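PDB 5DOZ: JamJ from Lyngbya majuscula, which probably acts as an NADPH-dependent enoyl reductase of a polyketide synthase, linked to cyclopropane formation. Local coordinates for residues A[49-52]-A[53-57]; A[273-277]-A[278-282]. All blocks are in the same frame, centred on the assembly; numbering follows the deposited sequence.

Contact 1 of 2, residues A[49-52]-A[53-57]; sequences RDIL and NALGM
Leu52, in the last turn of helix 48-54, meets Met57 through its backbone carbonyl. Met57 N donates to Leu52 O at 2.9 Å from above the carbonyl plane, and Leu55 N adds a weak bond to the same oxygen. Gly56 is the first residue to leave the helical conformation and makes the reversal of a Schellman motif, its positive phi (73°) favouring glycine. Met57 CB rests 3.6 Å from Leu52 O, and the extended methionine chain brings SD to 4.3 Å from Leu52 CD2. Ile51 CG2 touches Leu55 CD1 at 4.2 Å, an apolar pair along the same turn. Asn53 N bonds to Arg49 O at 3.1 Å, and its side chain looks back down the helix: with CG anti to its own carbonyl carbon (chi1 -79°), ND2 donates to two waters, each at 2.7 Å. One is shared with Arg49 NH2, in plane at the guanidinium edge, and probably helps to orient this arginine, which touches the bound NADPH; the other donates to Asp50 OD1. Asn62 holds Asn53 OD1, while the backbone N atoms of Asn47 and Gly77 grip the Asp50 carboxylate. Helix 317-326 packs against this turn, with Phe321 on Asp50 and Ile51, and Gln325 on Leu55.

Contact 2 of 2, residues A[273-277]-A[278-282]; sequences FPFDL and LEEFN. With NDP (NADPH dihydro-nicotinamide-adenine-dinucleotide phosphate), chain E.
Asp276 O accepts from Glu280 N at 2.9 Å and Leu277 O accepts from Phe281 N at 3.0 Å, two bonds that close the first turn of helix 277-283 as the chain leaves strand 271-274. Asp276 is the N-cap: with CG anti to the backbone N (chi1 171°), its OD1 receives Glu279 N at 3.1 Å, from well above the carboxylate plane. Strand 271-274 is an outer strand of the six-stranded parallel sheet of a Rossmann fold, and the segment after it holds the nicotinamide of NADPH. Phe275 O takes the carboxamide N7N at 3.0 Å and Leu277 N gives to O7N at 2.8 Å, two backbone bonds that fix the amide's rotation, while N7N sits over one face of the Phe275 ring. The Glu279 side chain crosses that of Asp276 at about a right angle; with Asp276 OD2 and Glu279 OE1 4.2 Å apart the two acids probably repel mildly, but Arg283 forms salt bridges to Glu279 and Glu280. With an alanine at Asp276, Glu279 N would probably lose its capping acceptor and Arg49 its weakly paired carboxylate. Leu277 meets Leu287 and Tyr288 of helix 287-293.

Contact 1 comes first along the chain and contact 2 follows more than two hundred residues later, with their centres about 19 Å apart. They belong to different parts of one enoyl reductase: 49-57 belongs to the GroES-like part of the chain, on helix 48-54, whereas 273-282 leads from an outer strand of the parallel cofactor-binding sheet into helix 277-283. The two come together at the NADPH, which touches Arg49 and is hydrogen-bonded by the backbone of 273-277. A long, weak ion pair from Arg49 NH1 to Asp276 OD2, at 3.9 Å, links them; both parts border the nicotinamide half of the cofactor.

Contact 1 of 2, residues A[49-52]-A[53-57]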
loop_
_atom_site.group_PDB
_atom_site.type_symbol
_atom_site.label_atom_id
_atom_site.label_comp_id
_atom_site.label_asym_id
_atom_site.label_seq_id
_atom_site.Cartn_x
_atom_site.Cartn_y
_atom_site.Cartn_z
ATOM N N ARG A 49 4.461 7.052 0.607
ATOM C CA ARG A 49 4.104 8.259 1.356
ATOM C C ARG A 49 5.140 8.660 2.416
ATOM O O ARG A 49 5.221 9.837 2.776
ATOM C CB ARG A 49 2.715 8.116 1.993
ATOM C CG ARG A 49 1.584 8.716 1.174
ATOM C CD ARG A 49 0.228 8.472 1.829
ATOM N NE ARG A 49 0.026 9.222 3.074
ATOM C CZ ARG A 49 -1.092 9.200 3.803
ATOM N NH1 ARG A 49 -2.136 8.457 3.430
ATOM N NH2 ARG A 49 -1.166 9.924 4.913
ATOM N N ASP A 50 5.912 7.693 2.922
ATOM C CA ASP A 50 7.001 7.995 3.872
ATOM C C ASP A 50 8.050 8.897 3.227
ATOM O O ASP A 50 8.541 9.842 3.852
ATOM C CB ASP A 50 7.686 6.717 4.386
ATOM C CG ASP A 50 6.846 5.951 5.393
ATOM O OD1 ASP A 50 6.379 6.544 6.392
ATOM O OD2 ASP A 50 6.677 4.728 5.198
ATOM N N ILE A 51 8.394 8.593 1.976
ATOM C CA ILE A 51 9.374 9.371 1.221
ATOM C C ILE A 51 8.860 10.782 0.939
ATOM O O ILE A 51 9.585 11.755 1.130
ATOM C CB ILE A 51 9.774 8.646 -0.082
ATOM C CG1 ILE A 51 10.639 7.427 0.251
ATOM C CG2 ILE A 51 10.502 9.585 -1.042
ATOM C CD1 ILE A 51 10.886 6.526 -0.936
ATOM N N LEU A 52 7.606 10.883 0.503
ATOM C CA LEU A 52 6.942 12.171 0.292
ATOM C C LEU A 52 7.034 13.068 1.521
ATOM O O LEU A 52 7.392 14.245 1.404
ATOM C CB LEU A 52 5.470 11.970 -0.096
ATOM C CG LEU A 52 5.148 11.333 -1.452
ATOM C CD1 LEU A 52 3.640 11.223 -1.645
ATOM C CD2 LEU A 52 5.777 12.099 -2.608
ATOM N N ASN A 53 6.712 12.508 2.690
ATOM C CA ASN A 53 6.833 13.223 3.966
ATOM C C ASN A 53 8.263 13.648 4.287
ATOM O O ASN A 53 8.492 14.751 4.785
ATOM C CB ASN A 53 6.280 12.380 5.118
ATOM C CG ASN A 53 4.769 12.425 5.199
ATOM O OD1 ASN A 53 4.145 13.430 4.855
ATOM N ND2 ASN A 53 4.169 11.332 5.656
ATOM N N ALA A 54 9.216 12.762 4.008
ATOM C CA ALA A 54 10.623 13.042 4.257
ATOM C C ALA A 54 11.115 14.222 3.409
ATOM O O ALA A 54 11.955 15.003 3.854
ATOM C CB ALA A 54 11.462 11.801 4.009
ATOM N N LEU A 55 10.570 14.351 2.200
ATOM C CA LEU A 55 10.896 15.465 1.309
ATOM C C LEU A 55 9.986 16.671 1.546
ATOM O O LEU A 55 10.179 17.732 0.953
ATOM C CB LEU A 55 10.846 15.021 -0.158
ATOM C CG LEU A 55 11.796 13.888 -0.568
ATOM C CD1 LEU A 55 11.619 13.540 -2.042
ATOM C CD2 LEU A 55 13.250 14.239 -0.267
ATOM N N GLY A 56 8.997 16.494 2.421
ATOM C CA GLY A 56 8.094 17.567 2.828
ATOM C C GLY A 56 7.099 17.957 1.759
ATOM O O GLY A 56 6.942 19.139 1.451
ATOM N N MET A 57 6.409 16.965 1.208
ATOM C CA MET A 57 5.527 17.187 0.067
ATOM C C MET A 57 4.053 16.925 0.371
ATOM O O MET A 57 3.220 16.913 -0.535
ATOM C CB MET A 57 5.999 16.358 -1.129
ATOM C CG MET A 57 7.333 16.827 -1.689
ATOM S SD MET A 57 7.997 15.717 -2.942
ATOM C CE MET A 57 9.211 16.795 -3.706
HETATM O O HOH W 1 1.500 11.590 5.535
HETATM O O HOH W 2 5.059 9.072 6.934
#

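Contact 2 of 2, residues A[273-277]-A[278-282]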
loop_
_atom_site.group_PDB
_atom_site.type_symbol
_atom_site.label_atom_id
_atom_site.label_comp_id
_atom_site.label_asym_id
_atom_site.label_seq_id
_atom_site.Cartn_x
_atom_site.Cartn_y
_atom_site.Cartn_z
ATOM N N PHE A 273 -13.689 5.215 -8.892
ATOM C CA PHE A 273 -13.411 4.841 -7.505
ATOM C C PHE A 273 -12.086 5.406 -6.995
ATOM O O PHE A 273 -11.078 4.693 -6.975
ATOM C CB PHE A 273 -13.413 3.320 -7.341
ATOM C CG PHE A 273 -14.776 2.699 -7.429
ATOM C CD1 PHE A 273 -15.705 2.873 -6.406
ATOM C CD2 PHE A 273 -15.130 1.928 -8.530
ATOM C CE1 PHE A 273 -16.960 2.292 -6.484
ATOM C CE2 PHE A 273 -16.385 1.343 -8.612
ATOM C CZ PHE A 273 -17.300 1.526 -7.591
ATOM N N PRO A 274 -12.076 6.693 -6.600
ATOM C CA PRO A 274 -10.935 7.219 -5.866
ATOM C C PRO A 274 -11.094 6.855 -4.394
ATOM O O PRO A 274 -12.155 7.101 -3.813
ATOM C CB PRO A 274 -11.085 8.730 -6.042
ATOM C CG PRO A 274 -12.566 8.938 -6.115
ATOM C CD PRO A 274 -13.107 7.724 -6.823
ATOM N N PHE A 275 -10.069 6.268 -3.788
ATOM C CA PHE A 275 -10.151 5.960 -2.364
ATOM C C PHE A 275 -8.805 6.067 -1.669
ATOM O O PHE A 275 -7.763 5.788 -2.260
ATOM C CB PHE A 275 -10.780 4.577 -2.127
ATOM C CG PHE A 275 -9.821 3.436 -2.301
ATOM C CD1 PHE A 275 -9.578 2.900 -3.558
ATOM C CD2 PHE A 275 -9.148 2.903 -1.203
ATOM C CE1 PHE A 275 -8.690 1.851 -3.715
ATOM C CE2 PHE A 275 -8.251 1.858 -1.357
ATOM C CZ PHE A 275 -8.027 1.328 -2.617
ATOM N N ASP A 276 -8.857 6.477 -0.405
ATOM C CA ASP A 276 -7.711 6.495 0.489
ATOM C C ASP A 276 -8.017 5.467 1.578
ATOM O O ASP A 276 -8.949 5.657 2.357
ATOM C CB ASP A 276 -7.540 7.908 1.068
ATOM C CG ASP A 276 -6.491 7.990 2.178
ATOM O OD1 ASP A 276 -6.314 7.021 2.950
ATOM O OD2 ASP A 276 -5.861 9.063 2.302
ATOM N N LEU A 277 -7.242 4.379 1.615
ATOM C CA LEU A 277 -7.509 3.248 2.517
ATOM C C LEU A 277 -7.716 3.662 3.975
ATOM O O LEU A 277 -8.688 3.247 4.602
ATOM C CB LEU A 277 -6.398 2.183 2.418
ATOM C CG LEU A 277 -6.565 0.864 3.182
ATOM C CD1 LEU A 277 -7.675 0.004 2.587
ATOM C CD2 LEU A 277 -5.252 0.090 3.209
ATOM N N LEU A 278 -6.811 4.482 4.506
ATOM C CA LEU A 278 -6.893 4.898 5.911
ATOM C C LEU A 278 -8.067 5.844 6.151
ATOM O O LEU A 278 -8.619 5.887 7.254
ATOM C CB LEU A 278 -5.578 5.519 6.415
ATOM C CG LEU A 278 -4.191 4.941 6.069
ATOM C CD1 LEU A 278 -3.195 5.284 7.170
ATOM C CD2 LEU A 278 -4.171 3.440 5.786
ATOM N N GLU A 279 -8.444 6.589 5.113
ATOM C CA GLU A 279 -9.658 7.406 5.117
ATOM C C GLU A 279 -10.899 6.509 5.194
ATOM O O GLU A 279 -11.870 6.846 5.875
ATOM C CB GLU A 279 -9.683 8.313 3.875
ATOM C CG GLU A 279 -10.979 9.054 3.583
ATOM C CD GLU A 279 -10.936 9.832 2.267
ATOM O OE1 GLU A 279 -9.862 10.363 1.902
ATOM O OE2 GLU A 279 -11.982 9.924 1.587
ATOM N N GLU A 280 -10.853 5.363 4.511
ATOM C CA GLU A 280 -11.939 4.374 4.561
ATOM C C GLU A 280 -12.067 3.687 5.925
ATOM O O GLU A 280 -13.172 3.347 6.358
ATOM C CB GLU A 280 -11.792 3.330 3.442
ATOM C CG GLU A 280 -11.901 3.890 2.026
ATOM C CD GLU A 280 -13.149 4.737 1.800
ATOM O OE1 GLU A 280 -14.181 4.510 2.470
ATOM O OE2 GLU A 280 -13.104 5.636 0.938
ATOM N N PHE A 281 -10.937 3.481 6.597
ATOM C CA PHE A 281 -10.944 2.965 7.963
ATOM C C PHE A 281 -11.505 4.005 8.942
ATOM O O PHE A 281 -12.211 3.653 9.885
ATOM C CB PHE A 281 -9.548 2.494 8.377
ATOM C CG PHE A 281 -9.400 2.249 9.851
ATOM C CD1 PHE A 281 -9.846 1.063 10.423
ATOM C CD2 PHE A 281 -8.812 3.207 10.670
ATOM C CE1 PHE A 281 -9.707 0.840 11.784
ATOM C CE2 PHE A 281 -8.679 2.991 12.032
ATOM C CZ PHE A 281 -9.128 1.805 12.589
ATOM N N ASN A 282 -11.190 5.280 8.705
ATOM C CA ASN A 282 -11.778 6.398 9.452
ATOM C C ASN A 282 -13.303 6.366 9.503
ATOM O O ASN A 282 -13.901 6.670 10.538
ATOM C CB ASN A 282 -11.337 7.739 8.856
ATOM C CG ASN A 282 -10.274 8.432 9.681
ATOM O OD1 ASN A 282 -10.321 8.426 10.914
ATOM N ND2 ASN A 282 -9.313 9.056 9.000
HETATM P PA NDP E . 6.005 1.853 -4.764
HETATM O O1A NDP E . 7.069 2.907 -4.529
HETATM O O2A NDP E . 6.268 0.417 -4.396
HETATM O O5B NDP E . 5.623 1.856 -6.326
HETATM C C5B NDP E . 5.960 2.936 -7.189
HETATM C C4B NDP E . 6.114 2.352 -8.583
HETATM O O4B NDP E . 5.807 3.362 -9.549
HETATM C C3B NDP E . 7.535 1.886 -8.884
HETATM O O3B NDP E . 7.712 0.487 -8.641
HETATM C C2B NDP E . 7.676 2.145 -10.361
HETATM O O2B NDP E . 7.384 0.939 -11.050
HETATM C C1B NDP E . 6.591 3.145 -10.718
HETATM N N9A NDP E . 7.164 4.429 -11.160
HETATM C C8A NDP E . 8.186 5.088 -10.590
HETATM N N7A NDP E . 8.441 6.234 -11.258
HETATM C C5A NDP E . 7.563 6.315 -12.277
HETATM C C6A NDP E . 7.269 7.267 -13.372
HETATM N N6A NDP E . 7.988 8.402 -13.514
HETATM N N1A NDP E . 6.257 6.966 -14.224
HETATM C C2A NDP E . 5.525 5.843 -14.102
HETATM N N3A NDP E . 5.742 4.940 -13.127
HETATM C C4A NDP E . 6.723 5.121 -12.206
HETATM O O3 NDP E . 4.627 2.361 -4.103
HETATM P PN NDP E . 3.337 1.465 -3.751
HETATM O O1N NDP E . 3.199 0.342 -4.734
HETATM O O2N NDP E . 3.356 1.160 -2.279
HETATM O O5D NDP E . 2.120 2.489 -4.013
HETATM C C5D NDP E . 1.917 3.110 -5.289
HETATM C C4D NDP E . 1.123 4.407 -5.132
HETATM O O4D NDP E . -0.101 4.178 -4.428
HETATM C C3D NDP E . 1.867 5.452 -4.326
HETATM O O3D NDP E . 1.603 6.717 -4.929
HETATM C C2D NDP E . 1.246 5.380 -2.943
HETATM O O2D NDP E . 1.359 6.595 -2.187
HETATM C C1D NDP E . -0.189 5.005 -3.264
HETATM N N1N NDP E . -0.838 4.271 -2.178
HETATM C C2N NDP E . -2.074 4.644 -1.820
HETATM C C3N NDP E . -2.870 3.848 -1.005
HETATM C C7N NDP E . -4.325 4.181 -0.833
HETATM O O7N NDP E . -4.923 3.856 0.179
HETATM N N7N NDP E . -4.948 4.834 -1.811
HETATM C C4N NDP E . -2.234 2.743 -0.186
HETATM C C5N NDP E . -0.939 2.363 -0.747
HETATM C C6N NDP E . -0.255 3.179 -1.647
HETATM P P2B NDP E . 7.921 0.685 -12.534
HETATM O O1X NDP E . 9.424 0.807 -12.428
HETATM O O2X NDP E . 7.419 -0.699 -12.807
HETATM O O3X NDP E . 7.263 1.754 -13.370
#